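Local structure of pyruvate kinase (Cryptosporidium parvum, 4DRS) at residues N91-A96 with Y228-I233; K87-I92 with V104-D109; Q249-N254 with S263-I268; M70-L75 with L463-G468; I428-I431 with N436-R439. The protein probably catalyses the last step of glycolysis, moving phosphate from phosphoenolpyruvate to ADP to yield pyruvate and ATP. All coordinates share one frame; numbering follows the deposited sequence.

Contact 1. Residues N91-A96 with Y228-I233; sequences NIREAA and YNLDFI. With ACT (acetate ion), chain I.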
# COMPACT_ATOMS: atom_id res chain seq x y z
N ASN A 91 -28.14 44.37 -8.16
CA ASN A 91 -28.13 43.63 -9.41
C ASN A 91 -27.82 42.15 -9.23
O ASN A 91 -28.49 41.31 -9.83
CB ASN A 91 -27.16 44.28 -10.39
CG ASN A 91 -27.67 45.62 -10.92
OD1 ASN A 91 -28.77 46.05 -10.59
ND2 ASN A 91 -26.86 46.27 -11.75
N ILE A 92 -26.84 41.83 -8.38
CA ILE A 92 -26.51 40.44 -8.05
C ILE A 92 -27.73 39.72 -7.48
O ILE A 92 -28.08 38.63 -7.93
CB ILE A 92 -25.31 40.33 -7.07
CG1 ILE A 92 -24.02 40.84 -7.72
CG2 ILE A 92 -25.12 38.89 -6.61
CD1 ILE A 92 -22.91 41.16 -6.75
N ARG A 93 -28.38 40.36 -6.51
CA ARG A 93 -29.55 39.78 -5.84
C ARG A 93 -30.78 39.65 -6.75
O ARG A 93 -31.50 38.66 -6.66
CB ARG A 93 -29.87 40.53 -4.54
CG ARG A 93 -28.92 40.12 -3.42
CD ARG A 93 -29.08 40.94 -2.15
NE ARG A 93 -28.15 40.45 -1.14
CZ ARG A 93 -27.80 41.11 -0.04
NH1 ARG A 93 -28.30 42.31 0.23
NH2 ARG A 93 -26.95 40.55 0.81
N GLU A 94 -30.98 40.64 -7.61
CA GLU A 94 -32.05 40.58 -8.60
C GLU A 94 -31.79 39.44 -9.59
O GLU A 94 -32.70 38.66 -9.91
CB GLU A 94 -32.19 41.92 -9.35
CG GLU A 94 -33.33 41.96 -10.35
CD GLU A 94 -33.54 43.32 -10.99
OE1 GLU A 94 -33.08 44.34 -10.42
OE2 GLU A 94 -34.18 43.38 -12.07
N ALA A 95 -30.54 39.33 -10.05
CA ALA A 95 -30.14 38.26 -10.94
C ALA A 95 -30.31 36.89 -10.29
O ALA A 95 -30.72 35.93 -10.94
CB ALA A 95 -28.70 38.45 -11.40
N ALA A 96 -29.99 36.81 -9.00
CA ALA A 96 -30.15 35.57 -8.24
C ALA A 96 -31.62 35.18 -8.12
O ALA A 96 -31.95 34.00 -8.18
CB ALA A 96 -29.51 35.68 -6.86
N TYR A 228 -25.40 44.90 4.93
CA TYR A 228 -26.18 44.28 3.86
C TYR A 228 -26.15 42.75 3.86
O TYR A 228 -26.57 42.12 2.89
CB TYR A 228 -25.77 44.84 2.49
CG TYR A 228 -25.90 46.35 2.40
CD1 TYR A 228 -27.09 46.98 2.77
CD2 TYR A 228 -24.84 47.13 1.97
CE1 TYR A 228 -27.22 48.36 2.70
CE2 TYR A 228 -24.96 48.51 1.89
CZ TYR A 228 -26.15 49.12 2.26
OH TYR A 228 -26.27 50.48 2.19
N ASN A 229 -25.64 42.17 4.95
CA ASN A 229 -25.71 40.72 5.15
C ASN A 229 -24.96 39.91 4.07
O ASN A 229 -25.50 38.95 3.50
CB ASN A 229 -27.18 40.29 5.25
CG ASN A 229 -27.36 38.90 5.85
OD1 ASN A 229 -26.47 38.40 6.53
ND2 ASN A 229 -28.51 38.29 5.59
N LEU A 230 -23.72 40.30 3.78
CA LEU A 230 -22.89 39.56 2.84
C LEU A 230 -22.38 38.24 3.44
O LEU A 230 -22.53 38.00 4.63
CB LEU A 230 -21.73 40.44 2.32
CG LEU A 230 -22.03 41.31 1.08
CD1 LEU A 230 -23.11 42.34 1.34
CD2 LEU A 230 -20.77 41.99 0.57
N ASP A 231 -21.80 37.39 2.60
CA ASP A 231 -21.45 36.03 3.01
C ASP A 231 -19.97 35.80 3.30
O ASP A 231 -19.62 34.94 4.13
CB ASP A 231 -21.94 35.04 1.96
CG ASP A 231 -23.38 35.31 1.57
OD1 ASP A 231 -24.27 35.08 2.41
OD2 ASP A 231 -23.60 35.76 0.42
N PHE A 232 -19.10 36.56 2.64
CA PHE A 232 -17.67 36.40 2.80
C PHE A 232 -16.96 37.75 2.88
O PHE A 232 -17.35 38.72 2.21
CB PHE A 232 -17.07 35.58 1.65
CG PHE A 232 -17.83 34.31 1.35
CD1 PHE A 232 -17.64 33.17 2.12
CD2 PHE A 232 -18.74 34.26 0.30
CE1 PHE A 232 -18.35 32.01 1.86
CE2 PHE A 232 -19.44 33.10 0.03
CZ PHE A 232 -19.25 31.97 0.81
N ILE A 233 -15.91 37.80 3.70
CA ILE A 233 -14.98 38.91 3.73
C ILE A 233 -13.61 38.35 3.32
O ILE A 233 -13.00 37.58 4.06
CB ILE A 233 -14.88 39.56 5.13
CG1 ILE A 233 -16.22 40.14 5.57
CG2 ILE A 233 -13.81 40.65 5.14
CD1 ILE A 233 -16.30 40.50 7.04
C ACT I . -30.29 45.14 0.30
O ACT I . -29.75 44.84 -0.79
OXT ACT I . -29.80 44.82 1.40
CH3 ACT I . -31.59 45.90 0.28
O HOH W 1 -25.69 37.72 0.86

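Contact 2. Residues K87-I92 with V104-D109; sequences KTLQNI and VGIMLD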
# COMPACT_ATOMS: atom_id res chain seq x y z
N LYS A 87 -25.35 49.41 -6.04
CA LYS A 87 -26.07 49.06 -7.27
C LYS A 87 -25.71 47.64 -7.71
O LYS A 87 -26.60 46.84 -8.03
CB LYS A 87 -25.75 50.04 -8.40
CG LYS A 87 -26.40 51.41 -8.27
CD LYS A 87 -26.06 52.29 -9.47
CE LYS A 87 -26.59 53.71 -9.29
NZ LYS A 87 -26.20 54.58 -10.44
N THR A 88 -24.41 47.34 -7.73
CA THR A 88 -23.90 46.02 -8.08
C THR A 88 -24.56 44.94 -7.20
O THR A 88 -25.01 43.91 -7.70
CB THR A 88 -22.36 45.95 -7.93
OG1 THR A 88 -21.75 46.99 -8.71
CG2 THR A 88 -21.83 44.61 -8.41
N LEU A 89 -24.61 45.20 -5.90
CA LEU A 89 -25.22 44.29 -4.94
C LEU A 89 -26.69 44.02 -5.26
O LEU A 89 -27.13 42.87 -5.21
CB LEU A 89 -25.07 44.85 -3.52
CG LEU A 89 -25.69 44.06 -2.37
CD1 LEU A 89 -25.10 42.66 -2.26
CD2 LEU A 89 -25.48 44.82 -1.07
N GLN A 90 -27.44 45.08 -5.58
CA GLN A 90 -28.85 44.96 -5.94
C GLN A 90 -29.02 44.12 -7.20
O GLN A 90 -29.91 43.28 -7.28
CB GLN A 90 -29.45 46.34 -6.17
CG GLN A 90 -29.66 47.15 -4.91
CD GLN A 90 -30.32 48.49 -5.21
OE1 GLN A 90 -29.84 49.26 -6.05
NE2 GLN A 90 -31.41 48.77 -4.52
N ASN A 91 -28.14 44.37 -8.16
CA ASN A 91 -28.13 43.63 -9.41
C ASN A 91 -27.82 42.15 -9.23
O ASN A 91 -28.49 41.31 -9.83
CB ASN A 91 -27.16 44.28 -10.39
CG ASN A 91 -27.67 45.62 -10.92
OD1 ASN A 91 -28.77 46.05 -10.59
ND2 ASN A 91 -26.86 46.27 -11.75
N ILE A 92 -26.84 41.83 -8.38
CA ILE A 92 -26.51 40.44 -8.05
C ILE A 92 -27.73 39.72 -7.48
O ILE A 92 -28.08 38.63 -7.93
CB ILE A 92 -25.31 40.33 -7.07
CG1 ILE A 92 -24.02 40.84 -7.72
CG2 ILE A 92 -25.12 38.89 -6.61
CD1 ILE A 92 -22.91 41.16 -6.75
N VAL A 104 -26.33 31.98 -4.91
CA VAL A 104 -25.16 32.82 -5.17
C VAL A 104 -24.67 33.45 -3.87
O VAL A 104 -25.43 34.13 -3.18
CB VAL A 104 -25.45 33.92 -6.22
CG1 VAL A 104 -24.22 34.77 -6.48
CG2 VAL A 104 -25.96 33.31 -7.52
N GLY A 105 -23.40 33.21 -3.54
CA GLY A 105 -22.79 33.87 -2.39
C GLY A 105 -22.19 35.20 -2.82
O GLY A 105 -21.83 35.38 -3.99
N ILE A 106 -22.10 36.14 -1.88
CA ILE A 106 -21.51 37.45 -2.17
C ILE A 106 -20.32 37.73 -1.26
O ILE A 106 -20.42 37.60 -0.03
CB ILE A 106 -22.55 38.60 -2.10
CG1 ILE A 106 -23.77 38.25 -2.96
CG2 ILE A 106 -21.94 39.90 -2.60
CD1 ILE A 106 -24.95 39.19 -2.81
N MET A 107 -19.20 38.10 -1.88
CA MET A 107 -17.91 38.30 -1.22
C MET A 107 -17.45 39.76 -1.32
O MET A 107 -17.40 40.33 -2.41
CB MET A 107 -16.86 37.37 -1.84
CG MET A 107 -15.41 37.66 -1.46
SD MET A 107 -14.20 36.61 -2.31
CE MET A 107 -14.36 35.07 -1.41
N LEU A 108 -17.10 40.34 -0.17
CA LEU A 108 -16.46 41.64 -0.13
C LEU A 108 -14.95 41.42 0.06
O LEU A 108 -14.52 40.77 1.02
CB LEU A 108 -17.06 42.50 0.98
CG LEU A 108 -16.54 43.93 1.20
CD1 LEU A 108 -17.63 44.80 1.81
CD2 LEU A 108 -15.30 43.92 2.09
N ASP A 109 -14.17 41.95 -0.88
CA ASP A 109 -12.71 41.84 -0.86
C ASP A 109 -12.19 43.21 -0.44
O ASP A 109 -12.37 44.18 -1.17
CB ASP A 109 -12.20 41.45 -2.25
CG ASP A 109 -10.71 41.11 -2.28
OD1 ASP A 109 -9.88 41.87 -1.72
OD2 ASP A 109 -10.36 40.08 -2.89

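Contact 3. Residues Q249-N254 with S263-I268; sequences QIISEN and SSIKII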
# COMPACT_ATOMS: atom_id res chain seq x y z
N GLN A 249 -13.20 40.34 16.17
CA GLN A 249 -13.60 41.29 17.20
C GLN A 249 -14.56 42.33 16.63
O GLN A 249 -15.60 42.61 17.22
CB GLN A 249 -12.38 41.96 17.83
CG GLN A 249 -12.71 42.80 19.06
CD GLN A 249 -11.51 43.55 19.61
OE1 GLN A 249 -10.68 44.07 18.85
NE2 GLN A 249 -11.43 43.62 20.94
N ILE A 250 -14.21 42.89 15.47
CA ILE A 250 -15.08 43.84 14.78
C ILE A 250 -16.47 43.24 14.54
O ILE A 250 -17.48 43.88 14.83
CB ILE A 250 -14.45 44.34 13.45
CG1 ILE A 250 -13.22 45.21 13.74
CG2 ILE A 250 -15.46 45.13 12.63
CD1 ILE A 250 -12.33 45.44 12.53
N ILE A 251 -16.52 42.01 14.04
CA ILE A 251 -17.79 41.32 13.80
C ILE A 251 -18.59 41.18 15.10
O ILE A 251 -19.78 41.49 15.13
CB ILE A 251 -17.59 39.95 13.11
CG1 ILE A 251 -17.09 40.15 11.67
CG2 ILE A 251 -18.88 39.13 13.11
CD1 ILE A 251 -16.31 38.97 11.12
N SER A 252 -17.92 40.75 16.17
CA SER A 252 -18.60 40.55 17.45
C SER A 252 -19.07 41.84 18.13
O SER A 252 -20.05 41.82 18.89
CB SER A 252 -17.75 39.70 18.41
OG SER A 252 -16.64 40.42 18.90
N GLU A 253 -18.40 42.96 17.85
CA GLU A 253 -18.76 44.27 18.44
C GLU A 253 -19.72 45.09 17.57
O GLU A 253 -20.04 46.23 17.91
CB GLU A 253 -17.52 45.13 18.65
CG GLU A 253 -16.52 44.63 19.67
CD GLU A 253 -15.19 45.32 19.52
OE1 GLU A 253 -14.92 45.89 18.44
OE2 GLU A 253 -14.40 45.30 20.49
N ASN A 254 -20.14 44.52 16.45
CA ASN A 254 -21.01 45.22 15.52
C ASN A 254 -22.17 44.34 15.11
O ASN A 254 -22.13 43.69 14.06
CB ASN A 254 -20.23 45.71 14.30
CG ASN A 254 -19.36 46.91 14.62
OD1 ASN A 254 -19.82 48.05 14.58
ND2 ASN A 254 -18.09 46.65 14.93
N SER A 263 -23.02 38.03 13.25
CA SER A 263 -23.07 37.50 11.90
C SER A 263 -22.25 36.21 11.79
O SER A 263 -21.21 36.07 12.42
CB SER A 263 -22.56 38.54 10.91
OG SER A 263 -22.57 38.03 9.59
N SER A 264 -22.73 35.28 10.97
CA SER A 264 -21.95 34.08 10.68
C SER A 264 -21.15 34.25 9.37
O SER A 264 -20.72 33.28 8.76
CB SER A 264 -22.86 32.84 10.64
OG SER A 264 -23.86 32.98 9.64
N ILE A 265 -20.95 35.51 8.97
CA ILE A 265 -20.13 35.85 7.80
C ILE A 265 -18.73 35.25 7.92
O ILE A 265 -18.13 35.27 8.99
CB ILE A 265 -20.07 37.39 7.58
CG1 ILE A 265 -19.50 37.71 6.19
CG2 ILE A 265 -19.29 38.09 8.70
CD1 ILE A 265 -19.69 39.15 5.75
N LYS A 266 -18.22 34.71 6.82
CA LYS A 266 -16.97 33.95 6.84
C LYS A 266 -15.75 34.76 6.44
O LYS A 266 -15.77 35.52 5.47
CB LYS A 266 -17.11 32.68 5.99
CG LYS A 266 -17.88 31.59 6.71
CD LYS A 266 -18.62 30.68 5.75
CE LYS A 266 -19.81 30.04 6.46
NZ LYS A 266 -20.82 31.05 6.90
N ILE A 267 -14.69 34.61 7.23
CA ILE A 267 -13.43 35.31 7.00
C ILE A 267 -12.51 34.45 6.15
O ILE A 267 -12.14 33.34 6.53
CB ILE A 267 -12.73 35.66 8.33
CG1 ILE A 267 -13.63 36.56 9.18
CG2 ILE A 267 -11.38 36.31 8.07
CD1 ILE A 267 -13.15 36.74 10.61
N ILE A 268 -12.16 34.98 4.98
CA ILE A 268 -11.26 34.31 4.07
C ILE A 268 -9.99 35.15 3.99
O ILE A 268 -10.00 36.26 3.48
CB ILE A 268 -11.91 34.11 2.69
CG1 ILE A 268 -13.18 33.26 2.85
CG2 ILE A 268 -10.94 33.46 1.71
CD1 ILE A 268 -14.05 33.21 1.62
O HOH W 2 -21.91 40.75 13.72

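Contact 4. Residues M70-L75 with L463-G468; sequences MSVARL and LKIARG. With SO4 (sulfate ion), chain D.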
# COMPACT_ATOMS: atom_id res chain seq x y z
N MET A 70 -21.04 30.67 -12.23
CA MET A 70 -20.65 31.48 -11.07
C MET A 70 -21.32 30.99 -9.79
O MET A 70 -22.55 30.89 -9.72
CB MET A 70 -20.95 32.98 -11.29
CG MET A 70 -20.61 33.87 -10.10
SD MET A 70 -21.00 35.62 -10.31
CE MET A 70 -22.79 35.58 -10.45
N SER A 71 -20.51 30.69 -8.78
CA SER A 71 -21.00 30.29 -7.46
C SER A 71 -21.06 31.50 -6.54
O SER A 71 -22.00 31.66 -5.76
CB SER A 71 -20.09 29.24 -6.82
OG SER A 71 -19.92 28.11 -7.66
N VAL A 72 -20.02 32.33 -6.62
CA VAL A 72 -19.84 33.48 -5.74
C VAL A 72 -19.50 34.72 -6.57
O VAL A 72 -18.67 34.66 -7.48
CB VAL A 72 -18.71 33.24 -4.71
CG1 VAL A 72 -18.46 34.47 -3.86
CG2 VAL A 72 -19.02 32.04 -3.82
N ALA A 73 -20.16 35.84 -6.26
CA ALA A 73 -19.81 37.13 -6.86
C ALA A 73 -18.92 37.92 -5.90
O ALA A 73 -19.23 38.05 -4.71
CB ALA A 73 -21.07 37.91 -7.20
N ARG A 74 -17.82 38.45 -6.43
CA ARG A 74 -16.84 39.19 -5.64
C ARG A 74 -16.82 40.67 -5.99
O ARG A 74 -16.80 41.04 -7.17
CB ARG A 74 -15.45 38.60 -5.84
CG ARG A 74 -14.30 39.36 -5.19
CD ARG A 74 -12.99 38.64 -5.48
NE ARG A 74 -11.81 39.42 -5.11
CZ ARG A 74 -11.08 40.13 -5.96
NH1 ARG A 74 -11.39 40.19 -7.25
NH2 ARG A 74 -10.03 40.80 -5.52
N LEU A 75 -16.83 41.49 -4.95
CA LEU A 75 -16.76 42.93 -5.09
C LEU A 75 -15.40 43.38 -4.59
O LEU A 75 -15.12 43.30 -3.40
CB LEU A 75 -17.87 43.61 -4.29
CG LEU A 75 -19.31 43.17 -4.55
CD1 LEU A 75 -20.30 44.01 -3.76
CD2 LEU A 75 -19.63 43.24 -6.04
N LEU A 463 -21.98 27.94 1.86
CA LEU A 463 -21.47 26.69 1.31
C LEU A 463 -20.99 26.81 -0.14
O LEU A 463 -20.53 25.82 -0.73
CB LEU A 463 -22.53 25.59 1.43
CG LEU A 463 -22.76 24.97 2.81
CD1 LEU A 463 -24.01 24.12 2.80
CD2 LEU A 463 -21.56 24.16 3.29
N LYS A 464 -21.09 28.00 -0.71
CA LYS A 464 -20.73 28.20 -2.11
C LYS A 464 -19.23 28.23 -2.36
O LYS A 464 -18.79 28.35 -3.50
CB LYS A 464 -21.43 29.43 -2.70
CG LYS A 464 -22.96 29.32 -2.76
CD LYS A 464 -23.45 27.93 -3.13
CE LYS A 464 -23.16 27.56 -4.59
NZ LYS A 464 -23.14 26.07 -4.77
N ILE A 465 -18.44 28.10 -1.29
CA ILE A 465 -16.99 27.97 -1.41
C ILE A 465 -16.49 26.55 -1.09
O ILE A 465 -15.28 26.29 -1.12
CB ILE A 465 -16.24 29.00 -0.54
CG1 ILE A 465 -16.76 28.97 0.90
CG2 ILE A 465 -16.32 30.39 -1.17
CD1 ILE A 465 -15.77 29.51 1.92
N ALA A 466 -17.42 25.65 -0.79
CA ALA A 466 -17.07 24.26 -0.49
C ALA A 466 -17.21 23.39 -1.73
O ALA A 466 -18.27 23.37 -2.36
CB ALA A 466 -17.94 23.73 0.64
N ARG A 467 -16.14 22.67 -2.07
CA ARG A 467 -16.13 21.83 -3.27
C ARG A 467 -17.23 20.77 -3.26
O ARG A 467 -17.45 20.09 -2.24
CB ARG A 467 -14.77 21.17 -3.47
CG ARG A 467 -14.64 20.48 -4.82
CD ARG A 467 -13.48 19.52 -4.89
NE ARG A 467 -12.23 20.19 -5.22
CZ ARG A 467 -11.17 19.59 -5.76
NH1 ARG A 467 -11.21 18.30 -6.06
NH2 ARG A 467 -10.08 20.30 -6.01
N GLY A 468 -17.92 20.65 -4.39
CA GLY A 468 -18.90 19.60 -4.62
C GLY A 468 -20.20 19.72 -3.85
O GLY A 468 -20.95 18.75 -3.75
S SO4 D . -26.48 25.39 -6.32
O1 SO4 D . -27.84 24.86 -6.51
O2 SO4 D . -25.49 24.52 -6.99
O3 SO4 D . -26.42 26.75 -6.92
O4 SO4 D . -26.19 25.45 -4.87

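Contact 5. Residues I428-I431 with N436-R439; sequences IITI and NTAR. With SO4 (sulfate ion), chain C.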
# COMPACT_ATOMS: atom_id res chain seq x y z
N ILE A 428 -24.84 12.23 -1.99
CA ILE A 428 -24.80 12.31 -0.54
C ILE A 428 -25.65 13.51 -0.11
O ILE A 428 -25.28 14.66 -0.38
CB ILE A 428 -23.37 12.44 0.01
CG1 ILE A 428 -22.50 11.27 -0.46
CG2 ILE A 428 -23.39 12.51 1.53
CD1 ILE A 428 -21.03 11.39 -0.11
N ILE A 429 -26.78 13.24 0.52
CA ILE A 429 -27.69 14.29 0.97
C ILE A 429 -27.51 14.53 2.47
O ILE A 429 -27.54 13.58 3.26
CB ILE A 429 -29.17 13.96 0.66
CG1 ILE A 429 -29.34 13.66 -0.83
CG2 ILE A 429 -30.08 15.10 1.08
CD1 ILE A 429 -30.68 13.04 -1.19
N THR A 430 -27.30 15.79 2.85
CA THR A 430 -27.12 16.13 4.26
C THR A 430 -28.12 17.20 4.73
O THR A 430 -28.24 18.27 4.13
CB THR A 430 -25.66 16.54 4.58
OG1 THR A 430 -25.54 16.85 5.97
CG2 THR A 430 -25.21 17.74 3.76
N ILE A 431 -28.85 16.88 5.79
CA ILE A 431 -29.76 17.83 6.40
C ILE A 431 -28.96 18.58 7.46
O ILE A 431 -28.47 17.98 8.41
CB ILE A 431 -30.99 17.13 7.03
CG1 ILE A 431 -31.79 16.38 5.95
CG2 ILE A 431 -31.88 18.12 7.75
CD1 ILE A 431 -32.87 15.46 6.50
N ASN A 436 -22.10 22.66 8.68
CA ASN A 436 -20.88 22.02 9.17
C ASN A 436 -20.68 20.59 8.65
O ASN A 436 -19.58 20.24 8.20
CB ASN A 436 -20.80 22.07 10.70
CG ASN A 436 -20.60 23.49 11.23
OD1 ASN A 436 -20.17 24.40 10.50
ND2 ASN A 436 -20.91 23.68 12.51
N THR A 437 -21.73 19.78 8.69
CA THR A 437 -21.68 18.43 8.15
C THR A 437 -21.39 18.45 6.64
O THR A 437 -20.64 17.60 6.15
CB THR A 437 -22.97 17.63 8.46
OG1 THR A 437 -23.15 17.56 9.87
CG2 THR A 437 -22.88 16.23 7.91
N ALA A 438 -21.96 19.41 5.93
CA ALA A 438 -21.70 19.55 4.49
C ALA A 438 -20.23 19.90 4.21
O ALA A 438 -19.64 19.39 3.27
CB ALA A 438 -22.64 20.58 3.87
N ARG A 439 -19.65 20.76 5.05
CA ARG A 439 -18.22 21.08 4.96
C ARG A 439 -17.32 19.88 5.27
O ARG A 439 -16.30 19.68 4.62
CB ARG A 439 -17.88 22.26 5.89
CG ARG A 439 -18.16 23.62 5.26
CD ARG A 439 -17.78 24.79 6.17
NE ARG A 439 -18.74 24.97 7.25
CZ ARG A 439 -19.88 25.66 7.15
NH1 ARG A 439 -20.22 26.26 6.01
NH2 ARG A 439 -20.69 25.74 8.20
S SO4 C . -25.00 20.30 11.23
O1 SO4 C . -26.19 19.43 11.38
O2 SO4 C . -24.27 19.88 10.02
O3 SO4 C . -25.43 21.71 11.07
O4 SO4 C . -24.14 20.21 12.42

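Contact 1. Residues N91-A96 with Y228-I233
Arg93 alone carries the helix 91-96 across to the loop 228-231 that leads into strand 232-235, meeting Tyr228, Asn229 and Leu230 over a CA to CA distance of 10.9 Å from Arg93 to Leu230. Helix 82-97 of the TIM barrel here reaches the turn between helix 215-226 and strand 232-235. Arg93 leaves its helix with CG anti to its carbonyl carbon (chi1 -78°), and the chain then runs extended from CG to NE, so that the guanidinium presents its edge to the Tyr228 carbonyl. Tyr228 O lies practically in the plane of this group. NH2 donates to it at 2.6 Å, with an N-H...O angle of 164° and an approach nearly along the C=O axis. NH1 of Arg93 adds a weak bond to the same Tyr228 O at 3.2 Å. The other hydrogen bond of Arg93 NH1 goes to the acetate O at 3.1 Å, and the acetate OXT lies 3.7 Å from Tyr228 CD1. Leu230 CD1 comes within 4.3 Å of Arg93 NH2. A water joins Arg93 NH2, at 3.1 Å, to Asn229 O and Asp231 OD2; of these two residues only Asp231 is linked by the water alone. Asp231 OD2 also takes Ile106 N of strand 105-109, and its OD1 has a salt bridge to Arg461. Asn229, with positive phi, is the C-prime residue of the Schellman motif that ends helix 215-226. The carbonyl end of that helix, where its dipole is negative, would probably attract the positive charge of Arg93, and Asp231, with OD2 5.9 Å from Arg93 NH2, may add a modest electrostatic attraction.

Contact 2. Residues K87-I92 with V104-D109
Leu89 and Ile92, on one side of the helix 87-92, lie over Ile106 and Val104 of the segment 104-109, with CA to CA distances of 8.3 Å for both Leu89-Ile106 and Ile92-Val104. That separation leaves the backbones unbonded to each other and makes the interface one of side chains, burying 170 Å² in all. The alternation running into strand 105-109 decides which residues take part: Val104 and Ile106 point at the helix, whereas Gly105 between them has no side chain. Ile106 is the hub. Its CG1 stands anti to the carbonyl carbon (chi1 -51°), and the chain extends from there to send CD1 at the helix. This methyl meets Leu89 CD1 at 3.5 Å and Ile92 CG2 at 3.8 Å, while the inner Ile106 CG1 remains 3.9 Å from the same Ile92 CG2. Leu89 CG lies opposite its backbone N (chi1 178°), which swings the leucine end nearer the strand than its CB direction suggests; it crosses Ile106 at about a right angle. Ile92 comes in more obliquely and uses its CG2 branch, which also touches Val104 CG1 at 4.2 Å. All four residues are buried and no polar atom bridges the interface. The helix and strand belong to the beta-alpha-beta unit 72-76, 82-97, 105-109 of the TIM barrel. Ile92 packs on Ala73 and Leu75 of strand 72-76 as well as on Ile106, so through it the helix bridges two adjacent strands of the barrel wall. Separately, Val104 touches Ile66 of helix 59-68, and Leu89 touches Tyr228.

Contact 3. Residues Q249-N254 with S263-I268
This is mainly apolar packing of a helix end on a strand and its lead-in, on the outer wall of the TIM barrel: Ile251, close to the end of helix 241-252, covers Ser263 and Ile265, which lead into strand 266-271, and Ile267 within it. Ile251 divides the work between its branches. CG2 lies 3.9 Å from Ser263 O, at the end nearer the loop, while CD1 reaches Ile265 CG2 at 3.9 Å and Ile267 CD1 at 3.9 Å. Ile251 and Ile267 run antiparallel alongside one another; against Ile265 the meeting is at a slant. Ile265 turns its CG1 opposite its backbone N (chi1 -167°), which leaves CG2 in the crowded position between N and carbonyl carbon and directed at Ile251. A water supplies the polar link, donating to Ile251 O at 2.7 Å and accepting from Ser263 N at 3.0 Å. Ser263 OG in turn accepts from Ile265 N at 3.1 Å, an ST turn that shapes the entry to the strand. Around this contact, Ile265 and Ser263 also touch Leu226 of helix 215-226, Ile265 leans on Ile233 of the neighbouring strand 232-235, and Ile267 packs on Cys247 and Arg248 of helix 241-252.

Contact 4. Residues M70-L75 with L463-G468
Val72 and Lys464 meet because of how each is turned about its first bonds: Val72 has CG1 opposite its backbone N (chi1 176°), leaving CG2 for the loop, and Lys464 is bent at chi2 (-38°) and chi3 (-70°), folding its chain back past Ser71. As a result Val72 CG2 lies 3.7 Å from Lys464 CB and 3.7 Å from Lys464 O, the two side chains passing in opposite directions. Ser71 adds its CB, 3.7 Å from Lys464 O and 4.1 Å from Lys464 CE, while its hydroxyl is engaged with Gln47 and Ile48. Ile465 CG2 adds an apolar contact, 4.1 Å from Val72 CG2. The bend carries Lys464 NZ to O4 of a sulfate at 3.1 Å; this ion, probably from the crystallisation liquor, is also bound by Lys470, Thr471 and Thr103. No hydrogen bond crosses between the segments. The contact joins the barrel domain to the alpha/beta domain: the loop 463-468, following helix 457-462, lies against the start of strand 72-76, and its Ile465 packs on Phe232 and Ile268 of two further barrel strands. Farther along strand 72-76 comes Arg74, known to bind ADP in this protein though none is bound to this chain; its NE pairs with Asp109 of the adjacent strand 105-109.

Contact 5. Residues I428-I431 with N436-R439
Thr430 on the strand 428-431 turns both of its branches to the helix 436-439, and each finds a different residue. Its OG1, set opposite the backbone N (chi1 -179°), faces the methyl of Thr437, with Thr430 OG1 to Thr437 CG2 at 3.4 Å; the two threonines lie at a slant to each other. Its CG2 lies 3.8 Å from Ala438 CB, and the small alanine is consistent with the close approach of 6.4 Å between the CA atoms of Thr430 and Ala438. The strand thus presents a hydroxyl to a methyl and a methyl to a methyl, with no hydrogen bond between the segments. The rotation of Thr437 separates its two roles. With OG1 anti to the carbonyl carbon (chi1 -59°), the methyl goes to Thr430 and the hydroxyl to a sulfate, donating to its O2 at 2.6 Å. The backbone N of Thr437 donates to the same O2 at 2.9 Å, so one residue grips one sulfate oxygen twice. On the helix itself, Arg439 NH2 donates to Asn436 OD1 at 2.7 Å, nearly straight at 173°, with the oxygen in the guanidinium plane. Thr432, Glu433 and Thr434 in the intervening loop complete the sulfate site. A strand, a short loop and a helix N-terminus holding an anion form a classic phosphate-binding arrangement of alpha/beta folds, resembling the loop that holds an effector phosphate in allosteric pyruvate kinases; the sulfate probably comes from the crystallisation liquor, and a phosphate role in this enzyme is only inferred.

Contacts 1, 2 and 3 belong to the TIM barrel, whose strands 105-109, 232-235 and 266-271 are consecutive neighbours. Contacts 1 and 2 share helix 82-97 and have centres about 4 Å apart, while contact 3 lies 17 to 18 Å from either. Contact 5 lies in the alpha/beta domain, about 23 Å from contact 1, centre to centre. The segments of contact 4 are 388 residues apart and enclose all the others along the chain, in the order 2, 1, 3, 5 by their second segments. Contacts 4 and 5 adjoin through Leu463, their centres 16 Å apart, and Lys266 of contact 3 touches Arg439 of contact 5. Barrel and alpha/beta domain therefore meet at contact 4 and through Lys266-Arg439.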